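Local structure of protein-glutamine gamma-glutamyltransferase (Pseudomonas aeruginosa PAO1, 6G49) at residues L37-D45 and L76-A87; C243-L254 and D285-W293. The protein shows transglutaminase activity in its periplasmic domain, joining protein glutamine to lysine side chains with release of ammonia, and is critical for the bacterium's viability. All coordinates share one frame; numbering follows the deposited sequence.

Contact 1: L37-D45 and L76-A87; sequences LSESMAPGD and LTMERFDGRRWA
R85, just before strand 86-87, reaches across to S40, A42 and D45. Its CB rests near the carbonyl oxygen of M41, and CG lies 4.0 Å from CB of A42. The chain then bends about the CG-CD bond (chi3 73°), which swings the guanidinium back over the other segment. One face of that group lies against CA of M41 and N of A42. NE and NH2 both donate to OG of S40, a side-on grip lying almost in the guanidinium plane, with NH2 to OG the shorter at 2.7 Å. A serine suits the place because its short hydroxyl can take both N-H groups. NH1 meets OD2 of D45 at 3.0 Å in a salt bridge whose hydrogen bonds are weak, the two planes being 45° apart. The same OD2 accepts a straight bond from N of A42 at 2.8 Å, which arrives from above the carboxylate plane and ties D45 into the type II turn 42-45. A water accepts from NH2 and donates to OD2 of D45 and to O of S40.

Beside the charged cluster the backbones pair: N of M41 donates to O of W86 at 2.8 Å, and N of W86 returns a bond to O of M41. M41 and W86 share one face of this pairing. SD of M78 lies 3.5 Å from CG of M41, the two side chains crossing at about a right angle, as unbranched apolar chains can. The hydrogen-bonded pair M41/W86 and the non-hydrogen-bonded pair S40/A87 make a short antiparallel beta bridge, flanked by the R85 grip, that adds strand 40-41 to the sheet beside the hairpin 72-81/86-87.

Contact 2: C243-L254 and D285-W293; sequences CAHYAGAMAFVL and DAHAWVEYW
C243 and H287 face each other where a helix packs on a beta sheet, the core of the transglutaminase-like fold, in which the nucleophilic cysteine begins a helix and the histidine sits on a neighbouring strand. These two residues, with D303, probably form a Cys-His-Asp catalytic triad, as in related transglutaminases; NE2 of H287 is hydrogen-bonded to OD2 of D303, which fixes the far side of the imidazole. Helix 243-254 runs nearly parallel to strand 286-293, at 14°, and their axes come within 6.9 Å. So close an approach depends on small residues: CB of A247 sits 4.1 Å from CB of A288 and also touches the carbonyl oxygen of W289.

The side chain of C243 is folded between its own backbone N and carbonyl carbon (chi1 51°), a rotamer that lays SG along the strand, 3.4 Å from N of A288. H287 leaves the strand on the side away from the helix, yet its CG stands opposite its backbone N (chi1 -163°), and the ring turns back until ND1 lies 3.9 Å from SG. The sulfur stands oblique to the imidazole, neither squarely over its face nor at its edge.

Farther along, V290 is the branched wedge of the interface. With CG1 opposite the backbone N, CG2 is turned to the helix, 3.3 Å from O of A247 and near CB of A247 and M250, while CG1 is turned to L254. The extended M250 is a linear apolar chain that reaches from V290 to L208 and L209 of helix 201-214. L254, branched at CG, closes the interface with one methyl, CD1, which lies 4.1 Å from CG1 of V290 and 4.0 Å from CB of Y292.

From the N terminus, segment 37-45 leads into helix 45-50 and strand 55-61; the chain then passes along strand 72-81 and turns back, and strand 86-87 pairs with 40-41 to close contact 1. Further strands and helices lead to helix 243-256; the loop of contact 2 then holds strands 261-265 to 278-282 before 286-294 closes it. The two closures follow in series, neither nested nor crossed. They nevertheless meet in space, with centres about 10 Å apart: P43 packs on H245, and W86 lies against G248. Both reach one antiparallel sheet, where strand 261-265 lies between 72-81 and 286-294, tying the N-terminal family region to the transglutaminase-like core.

Contact 1: L37-D45 and L76-A87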
loop_
_atom_site.group_PDB
_atom_site.type_symbol
_atom_site.label_atom_id
_atom_site.label_comp_id
_atom_site.label_asym_id
_atom_site.label_seq_id
_atom_site.Cartn_x
_atom_site.Cartn_y
_atom_site.Cartn_z
ATOM N N LEU A 37 -7.157 -4.386 9.486
ATOM C CA LEU A 37 -6.065 -4.937 8.759
ATOM C C LEU A 37 -5.268 -5.862 9.661
ATOM O O LEU A 37 -5.046 -5.530 10.805
ATOM C CB LEU A 37 -5.093 -3.848 8.292
ATOM C CG LEU A 37 -5.598 -2.950 7.177
ATOM C CD1 LEU A 37 -4.637 -1.770 7.032
ATOM C CD2 LEU A 37 -5.683 -3.740 5.885
ATOM N N SER A 38 -4.724 -6.919 9.075
ATOM C CA SER A 38 -3.795 -7.760 9.801
ATOM C C SER A 38 -2.473 -7.827 9.045
ATOM O O SER A 38 -2.290 -7.094 8.063
ATOM C CB SER A 38 -4.401 -9.112 9.985
ATOM O OG SER A 38 -4.393 -9.769 8.789
ATOM N N GLU A 39 -1.552 -8.653 9.557
ATOM C CA GLU A 39 -0.173 -8.648 9.122
ATOM C C GLU A 39 -0.005 -9.357 7.781
ATOM O O GLU A 39 1.087 -9.278 7.175
ATOM C CB GLU A 39 0.771 -9.274 10.144
ATOM C CG GLU A 39 0.576 -10.753 10.307
ATOM C CD GLU A 39 -0.692 -11.234 10.969
ATOM O OE1 GLU A 39 -1.320 -10.452 11.741
ATOM O OE2 GLU A 39 -1.014 -12.435 10.770
ATOM N N SER A 40 -1.033 -10.050 7.297
ATOM C CA SER A 40 -0.915 -10.764 6.008
ATOM C C SER A 40 -2.213 -10.578 5.229
ATOM O O SER A 40 -3.284 -10.121 5.775
ATOM C CB SER A 40 -0.577 -12.207 6.233
ATOM O OG SER A 40 -1.712 -12.873 6.725
ATOM N N MET A 41 -2.147 -10.834 3.948
ATOM C CA MET A 41 -3.370 -10.886 3.199
ATOM C C MET A 41 -3.200 -11.650 1.894
ATOM O O MET A 41 -2.217 -11.598 1.178
ATOM C CB MET A 41 -3.852 -9.492 2.850
ATOM C CG MET A 41 -2.853 -8.751 2.038
ATOM S SD MET A 41 -3.569 -7.163 1.811
ATOM C CE MET A 41 -3.965 -7.301 0.082
ATOM N N ALA A 42 -4.267 -12.392 1.630
ATOM C CA ALA A 42 -4.467 -13.021 0.375
ATOM C C ALA A 42 -5.366 -12.127 -0.467
ATOM O O ALA A 42 -6.201 -11.451 0.114
ATOM C CB ALA A 42 -5.110 -14.345 0.600
ATOM N N PRO A 43 -5.218 -12.103 -1.805
ATOM C CA PRO A 43 -6.217 -11.454 -2.678
ATOM C C PRO A 43 -7.603 -11.983 -2.268
ATOM O O PRO A 43 -7.836 -13.205 -2.164
ATOM C CB PRO A 43 -5.726 -11.799 -4.085
ATOM C CG PRO A 43 -4.234 -11.875 -3.901
ATOM C CD PRO A 43 -4.091 -12.633 -2.590
ATOM N N GLY A 44 -8.502 -11.040 -1.981
ATOM C CA GLY A 44 -9.818 -11.349 -1.414
ATOM C C GLY A 44 -9.984 -10.859 0.008
ATOM O O GLY A 44 -11.082 -10.553 0.489
ATOM N N ASP A 45 -8.900 -10.755 0.769
ATOM C CA ASP A 45 -9.010 -10.462 2.151
ATOM C C ASP A 45 -9.348 -8.990 2.359
ATOM O O ASP A 45 -10.083 -8.670 3.310
ATOM C CB ASP A 45 -7.763 -10.735 3.004
ATOM C CG ASP A 45 -7.492 -12.222 3.217
ATOM O OD1 ASP A 45 -8.417 -13.014 2.987
ATOM O OD2 ASP A 45 -6.342 -12.580 3.525
ATOM N N LEU A 76 1.092 -0.546 6.987
ATOM C CA LEU A 76 2.262 -1.438 7.053
ATOM C C LEU A 76 2.653 -1.790 5.624
ATOM O O LEU A 76 1.933 -1.524 4.690
ATOM C CB LEU A 76 1.968 -2.700 7.857
ATOM C CG LEU A 76 1.041 -3.730 7.233
ATOM C CD1 LEU A 76 1.340 -5.103 7.845
ATOM C CD2 LEU A 76 -0.430 -3.359 7.423
ATOM N N THR A 77 3.818 -2.437 5.473
ATOM C CA THR A 77 4.211 -3.069 4.217
ATOM C C THR A 77 4.263 -4.564 4.415
ATOM O O THR A 77 4.492 -5.070 5.529
ATOM C CB THR A 77 5.549 -2.613 3.605
ATOM O OG1 THR A 77 6.649 -3.278 4.254
ATOM C CG2 THR A 77 5.712 -1.113 3.614
ATOM N N MET A 78 4.034 -5.260 3.295
ATOM C CA MET A 78 4.109 -6.712 3.230
ATOM C C MET A 78 5.161 -7.068 2.176
ATOM O O MET A 78 4.971 -6.809 0.997
ATOM C CB MET A 78 2.728 -7.260 2.881
ATOM C CG MET A 78 1.710 -6.937 3.991
ATOM S SD MET A 78 0.095 -7.667 3.619
ATOM C CE MET A 78 -0.848 -6.880 4.914
ATOM N N GLU A 79 6.266 -7.643 2.656
ATOM C CA GLU A 79 7.437 -7.915 1.846
ATOM C C GLU A 79 7.619 -9.383 1.516
ATOM O O GLU A 79 8.566 -9.692 0.756
ATOM C CB GLU A 79 8.675 -7.372 2.566
ATOM C CG GLU A 79 8.747 -5.856 2.574
ATOM C CD GLU A 79 9.767 -5.278 3.540
ATOM O OE1 GLU A 79 9.656 -5.599 4.710
ATOM O OE2 GLU A 79 10.630 -4.508 3.065
ATOM N N ARG A 80 6.848 -10.279 2.086
ATOM C CA ARG A 80 7.018 -11.724 1.879
ATOM C C ARG A 80 5.824 -12.225 1.071
ATOM O O ARG A 80 4.700 -11.925 1.411
ATOM C CB ARG A 80 6.994 -12.470 3.208
ATOM C CG ARG A 80 8.202 -12.099 4.046
ATOM C CD ARG A 80 8.160 -12.853 5.340
ATOM N NE ARG A 80 9.457 -12.801 5.962
ATOM C CZ ARG A 80 9.669 -13.064 7.248
ATOM N NH1 ARG A 80 8.639 -13.347 8.030
ATOM N NH2 ARG A 80 10.906 -13.023 7.727
ATOM N N PHE A 81 6.094 -12.924 -0.019
ATOM C CA PHE A 81 5.031 -13.547 -0.788
ATOM C C PHE A 81 5.257 -15.044 -0.862
ATOM O O PHE A 81 6.305 -15.453 -1.375
ATOM C CB PHE A 81 4.982 -12.998 -2.205
ATOM C CG PHE A 81 3.860 -13.579 -3.020
ATOM C CD1 PHE A 81 2.544 -13.431 -2.599
ATOM C CD2 PHE A 81 4.131 -14.274 -4.187
ATOM C CE1 PHE A 81 1.504 -13.997 -3.321
ATOM C CE2 PHE A 81 3.094 -14.822 -4.919
ATOM C CZ PHE A 81 1.783 -14.617 -4.521
ATOM N N ASP A 82 4.272 -15.853 -0.435
ATOM C CA ASP A 82 4.467 -17.333 -0.333
ATOM C C ASP A 82 3.758 -18.076 -1.449
ATOM O O ASP A 82 3.710 -19.286 -1.407
ATOM C CB ASP A 82 4.054 -17.877 1.029
ATOM C CG ASP A 82 2.565 -17.848 1.291
ATOM O OD1 ASP A 82 1.826 -17.446 0.401
ATOM O OD2 ASP A 82 2.192 -18.259 2.383
ATOM N N GLY A 83 3.260 -17.352 -2.449
ATOM C CA GLY A 83 2.510 -17.924 -3.539
ATOM C C GLY A 83 1.004 -17.798 -3.354
ATOM O O GLY A 83 0.269 -17.994 -4.331
ATOM N N ARG A 84 0.555 -17.488 -2.137
ATOM C CA ARG A 84 -0.884 -17.253 -1.776
ATOM C C ARG A 84 -1.058 -15.867 -1.120
ATOM O O ARG A 84 -1.868 -15.030 -1.529
ATOM C CB ARG A 84 -1.400 -18.339 -0.813
ATOM C CG ARG A 84 -0.467 -18.664 0.351
ATOM C CD ARG A 84 -0.988 -19.452 1.549
ATOM N NE ARG A 84 -0.376 -18.996 2.793
ATOM C CZ ARG A 84 -0.279 -19.733 3.884
ATOM N NH1 ARG A 84 -0.251 -19.164 5.077
ATOM N NH2 ARG A 84 -0.222 -21.047 3.782
ATOM N N ARG A 85 -0.282 -15.610 -0.086
ATOM C CA ARG A 85 -0.483 -14.460 0.793
ATOM C C ARG A 85 0.784 -13.614 0.797
ATOM O O ARG A 85 1.898 -14.128 0.687
ATOM C CB ARG A 85 -0.740 -14.842 2.254
ATOM C CG ARG A 85 -1.899 -15.800 2.483
ATOM C CD ARG A 85 -2.002 -16.144 3.967
ATOM N NE ARG A 85 -2.529 -15.052 4.790
ATOM C CZ ARG A 85 -3.782 -14.570 4.764
ATOM N NH1 ARG A 85 -4.714 -15.078 3.963
ATOM N NH2 ARG A 85 -4.104 -13.573 5.568
ATOM N N TRP A 86 0.561 -12.300 0.885
ATOM C CA TRP A 86 1.573 -11.337 1.191
ATOM C C TRP A 86 1.602 -11.115 2.707
ATOM O O TRP A 86 0.530 -11.148 3.390
ATOM C CB TRP A 86 1.293 -10.032 0.457
ATOM C CG TRP A 86 1.523 -10.105 -1.019
ATOM C CD1 TRP A 86 0.669 -10.512 -2.001
ATOM C CD2 TRP A 86 2.765 -9.830 -1.680
ATOM N NE1 TRP A 86 1.294 -10.515 -3.212
ATOM C CE2 TRP A 86 2.578 -10.074 -3.062
ATOM C CE3 TRP A 86 4.000 -9.375 -1.221
ATOM C CZ2 TRP A 86 3.576 -9.865 -4.001
ATOM C CZ3 TRP A 86 4.990 -9.175 -2.158
ATOM C CH2 TRP A 86 4.798 -9.428 -3.528
ATOM N N ALA A 87 2.813 -10.979 3.270
ATOM C CA ALA A 87 2.917 -10.882 4.722
ATOM C C ALA A 87 4.040 -9.954 5.162
ATOM O O ALA A 87 5.056 -9.781 4.470
ATOM C CB ALA A 87 3.142 -12.242 5.364
HETATM O O HOH W 1 -5.737 -11.494 6.177
HETATM O O HOH W 2 -7.711 -15.524 3.514
#

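Contact 2: C243-L254 and D285-W293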
loop_
_atom_site.group_PDB
_atom_site.type_symbol
_atom_site.label_atom_id
_atom_site.label_comp_id
_atom_site.label_asym_id
_atom_site.label_seq_id
_atom_site.Cartn_x
_atom_site.Cartn_y
_atom_site.Cartn_z
ATOM N N CYS A 243 -8.323 -4.610 -4.532
ATOM C CA CYS A 243 -6.997 -3.925 -4.560
ATOM C C CYS A 243 -5.862 -4.915 -4.302
ATOM O O CYS A 243 -4.805 -4.711 -4.887
ATOM C CB CYS A 243 -6.908 -2.779 -3.574
ATOM S SG CYS A 243 -7.399 -3.241 -1.902
ATOM N N ALA A 244 -6.053 -5.939 -3.479
ATOM C CA ALA A 244 -4.921 -6.872 -3.181
ATOM C C ALA A 244 -4.532 -7.703 -4.415
ATOM O O ALA A 244 -3.363 -8.022 -4.601
ATOM C CB ALA A 244 -5.247 -7.807 -2.087
ATOM N N HIS A 245 -5.496 -8.051 -5.280
ATOM C CA HIS A 245 -5.181 -8.694 -6.552
ATOM C C HIS A 245 -4.240 -7.816 -7.362
ATOM O O HIS A 245 -3.200 -8.287 -7.918
ATOM C CB HIS A 245 -6.445 -9.001 -7.401
ATOM C CG HIS A 245 -7.365 -9.970 -6.776
ATOM N ND1 HIS A 245 -8.221 -9.631 -5.761
ATOM C CD2 HIS A 245 -7.547 -11.276 -7.046
ATOM C CE1 HIS A 245 -8.907 -10.707 -5.421
ATOM N NE2 HIS A 245 -8.533 -11.727 -6.207
ATOM N N TYR A 246 -4.553 -6.526 -7.536
ATOM C CA TYR A 246 -3.818 -5.651 -8.389
ATOM C C TYR A 246 -2.434 -5.353 -7.784
ATOM O O TYR A 246 -1.438 -5.410 -8.448
ATOM C CB TYR A 246 -4.556 -4.319 -8.622
ATOM C CG TYR A 246 -5.759 -4.506 -9.522
ATOM C CD1 TYR A 246 -6.998 -4.849 -9.012
ATOM C CD2 TYR A 246 -5.617 -4.389 -10.885
ATOM C CE1 TYR A 246 -8.068 -5.142 -9.836
ATOM C CE2 TYR A 246 -6.691 -4.646 -11.714
ATOM C CZ TYR A 246 -7.908 -5.004 -11.204
ATOM O OH TYR A 246 -8.945 -5.243 -12.089
ATOM N N ALA A 247 -2.426 -5.024 -6.488
ATOM C CA ALA A 247 -1.167 -4.662 -5.821
ATOM C C ALA A 247 -0.211 -5.872 -5.788
ATOM O O ALA A 247 0.966 -5.717 -6.081
ATOM C CB ALA A 247 -1.406 -4.147 -4.422
ATOM N N GLY A 248 -0.733 -7.019 -5.384
ATOM C CA GLY A 248 0.063 -8.258 -5.279
ATOM C C GLY A 248 0.561 -8.685 -6.618
ATOM O O GLY A 248 1.762 -8.995 -6.794
ATOM N N ALA A 249 -0.291 -8.613 -7.652
ATOM C CA ALA A 249 0.177 -9.032 -8.977
ATOM C C ALA A 249 1.212 -8.083 -9.537
ATOM O O ALA A 249 2.240 -8.514 -10.128
ATOM C CB ALA A 249 -0.952 -9.178 -9.967
ATOM N N MET A 250 1.045 -6.777 -9.342
ATOM C CA MET A 250 2.013 -5.829 -9.823
ATOM C C MET A 250 3.340 -6.025 -9.085
ATOM O O MET A 250 4.412 -5.996 -9.733
ATOM C CB MET A 250 1.585 -4.381 -9.634
ATOM C CG MET A 250 2.497 -3.398 -10.265
ATOM S SD MET A 250 1.893 -1.682 -10.099
ATOM C CE MET A 250 3.123 -0.771 -11.017
ATOM N N ALA A 251 3.291 -6.181 -7.756
ATOM C CA ALA A 251 4.532 -6.379 -7.008
ATOM C C ALA A 251 5.237 -7.668 -7.472
ATOM O O ALA A 251 6.479 -7.680 -7.609
ATOM C CB ALA A 251 4.278 -6.387 -5.529
ATOM N N PHE A 252 4.479 -8.731 -7.697
ATOM C CA PHE A 252 5.019 -10.009 -8.213
ATOM C C PHE A 252 5.788 -9.776 -9.504
ATOM O O PHE A 252 6.958 -10.204 -9.622
ATOM C CB PHE A 252 3.917 -11.030 -8.415
ATOM C CG PHE A 252 4.418 -12.364 -8.885
ATOM C CD1 PHE A 252 4.803 -12.551 -10.199
ATOM C CD2 PHE A 252 4.502 -13.400 -7.991
ATOM C CE1 PHE A 252 5.305 -13.779 -10.610
ATOM C CE2 PHE A 252 5.002 -14.648 -8.396
ATOM C CZ PHE A 252 5.374 -14.829 -9.714
ATOM N N VAL A 253 5.144 -9.128 -10.478
ATOM C CA VAL A 253 5.742 -8.958 -11.801
ATOM C C VAL A 253 6.983 -8.089 -11.697
ATOM O O VAL A 253 8.014 -8.390 -12.308
ATOM C CB VAL A 253 4.739 -8.416 -12.834
ATOM C CG1 VAL A 253 5.414 -8.108 -14.168
ATOM C CG2 VAL A 253 3.644 -9.412 -13.026
ATOM N N LEU A 254 6.950 -7.027 -10.863
ATOM C CA LEU A 254 8.140 -6.163 -10.691
ATOM C C LEU A 254 9.304 -6.967 -10.106
ATOM O O LEU A 254 10.450 -6.865 -10.629
ATOM C CB LEU A 254 7.807 -4.941 -9.831
ATOM C CG LEU A 254 6.855 -3.914 -10.435
ATOM C CD1 LEU A 254 6.583 -2.822 -9.433
ATOM C CD2 LEU A 254 7.352 -3.324 -11.745
ATOM N N ASP A 285 -12.690 1.672 3.387
ATOM C CA ASP A 285 -11.629 2.432 2.736
ATOM C C ASP A 285 -10.296 1.663 2.748
ATOM O O ASP A 285 -9.273 2.218 2.260
ATOM C CB ASP A 285 -11.447 3.774 3.403
ATOM C CG ASP A 285 -12.635 4.714 3.223
ATOM O OD1 ASP A 285 -13.193 4.703 2.123
ATOM O OD2 ASP A 285 -13.055 5.332 4.224
ATOM N N ALA A 286 -10.255 0.443 3.266
ATOM C CA ALA A 286 -9.007 -0.371 3.307
ATOM C C ALA A 286 -8.511 -0.548 1.874
ATOM O O ALA A 286 -9.287 -0.737 0.913
ATOM C CB ALA A 286 -9.209 -1.680 3.979
ATOM N N HIS A 287 -7.193 -0.421 1.711
ATOM C CA HIS A 287 -6.605 -0.378 0.379
ATOM C C HIS A 287 -5.187 -0.946 0.434
ATOM O O HIS A 287 -4.559 -0.953 1.455
ATOM C CB HIS A 287 -6.632 1.059 -0.124
ATOM C CG HIS A 287 -6.450 1.224 -1.584
ATOM N ND1 HIS A 287 -7.282 0.570 -2.454
ATOM C CD2 HIS A 287 -5.567 1.945 -2.302
ATOM C CE1 HIS A 287 -6.913 0.911 -3.698
ATOM N NE2 HIS A 287 -5.841 1.740 -3.644
ATOM N N ALA A 288 -4.743 -1.388 -0.729
ATOM C CA ALA A 288 -3.406 -1.926 -0.941
ATOM C C ALA A 288 -2.856 -1.384 -2.239
ATOM O O ALA A 288 -3.583 -1.282 -3.248
ATOM C CB ALA A 288 -3.426 -3.427 -0.962
ATOM N N TRP A 289 -1.581 -0.977 -2.222
ATOM C CA TRP A 289 -0.911 -0.440 -3.344
ATOM C C TRP A 289 0.547 -0.959 -3.356
ATOM O O TRP A 289 0.858 -1.935 -2.647
ATOM C CB TRP A 289 -1.045 1.078 -3.433
ATOM C CG TRP A 289 -0.507 1.850 -2.263
ATOM C CD1 TRP A 289 0.663 2.549 -2.197
ATOM C CD2 TRP A 289 -1.203 2.134 -1.029
ATOM N NE1 TRP A 289 0.795 3.168 -0.980
ATOM C CE2 TRP A 289 -0.338 2.950 -0.251
ATOM C CE3 TRP A 289 -2.419 1.731 -0.458
ATOM C CZ2 TRP A 289 -0.685 3.419 1.023
ATOM C CZ3 TRP A 289 -2.756 2.220 0.784
ATOM C CH2 TRP A 289 -1.886 3.022 1.523
ATOM N N VAL A 290 1.381 -0.319 -4.159
ATOM C CA VAL A 290 2.757 -0.826 -4.419
ATOM C C VAL A 290 3.748 0.315 -4.188
ATOM O O VAL A 290 3.487 1.480 -4.448
ATOM C CB VAL A 290 2.868 -1.399 -5.841
ATOM C CG1 VAL A 290 4.307 -1.830 -6.182
ATOM C CG2 VAL A 290 1.909 -2.555 -6.011
ATOM N N GLU A 291 4.957 -0.057 -3.772
ATOM C CA GLU A 291 6.134 0.832 -3.959
ATOM C C GLU A 291 7.281 -0.010 -4.491
ATOM O O GLU A 291 7.431 -1.218 -4.159
ATOM C CB GLU A 291 6.483 1.632 -2.704
ATOM C CG GLU A 291 6.857 0.804 -1.509
ATOM C CD GLU A 291 7.028 1.615 -0.231
ATOM O OE1 GLU A 291 7.378 1.031 0.800
ATOM O OE2 GLU A 291 6.777 2.827 -0.269
ATOM N N TYR A 292 8.098 0.642 -5.306
ATOM C CA TYR A 292 9.242 0.002 -5.912
ATOM C C TYR A 292 10.455 0.924 -5.745
ATOM O O TYR A 292 10.349 2.154 -5.626
ATOM C CB TYR A 292 8.977 -0.350 -7.377
ATOM C CG TYR A 292 8.866 0.827 -8.320
ATOM C CD1 TYR A 292 7.717 1.620 -8.380
ATOM C CD2 TYR A 292 9.959 1.224 -9.058
ATOM C CE1 TYR A 292 7.690 2.759 -9.186
ATOM C CE2 TYR A 292 9.917 2.345 -9.880
ATOM C CZ TYR A 292 8.790 3.106 -9.938
ATOM O OH TYR A 292 8.853 4.173 -10.788
ATOM N N TRP A 293 11.625 0.310 -5.881
ATOM C CA TRP A 293 12.871 0.996 -5.626
ATOM C C TRP A 293 13.694 1.078 -6.900
ATOM O O TRP A 293 13.776 0.130 -7.681
ATOM C CB TRP A 293 13.673 0.252 -4.547
ATOM C CG TRP A 293 14.922 0.987 -4.151
ATOM C CD1 TRP A 293 15.050 1.990 -3.223
ATOM C CD2 TRP A 293 16.228 0.798 -4.732
ATOM N NE1 TRP A 293 16.343 2.457 -3.230
ATOM C CE2 TRP A 293 17.074 1.755 -4.146
ATOM C CE3 TRP A 293 16.725 -0.054 -5.718
ATOM C CZ2 TRP A 293 18.429 1.859 -4.476
ATOM C CZ3 TRP A 293 18.057 0.068 -6.075
ATOM C CH2 TRP A 293 18.899 0.969 -5.411
#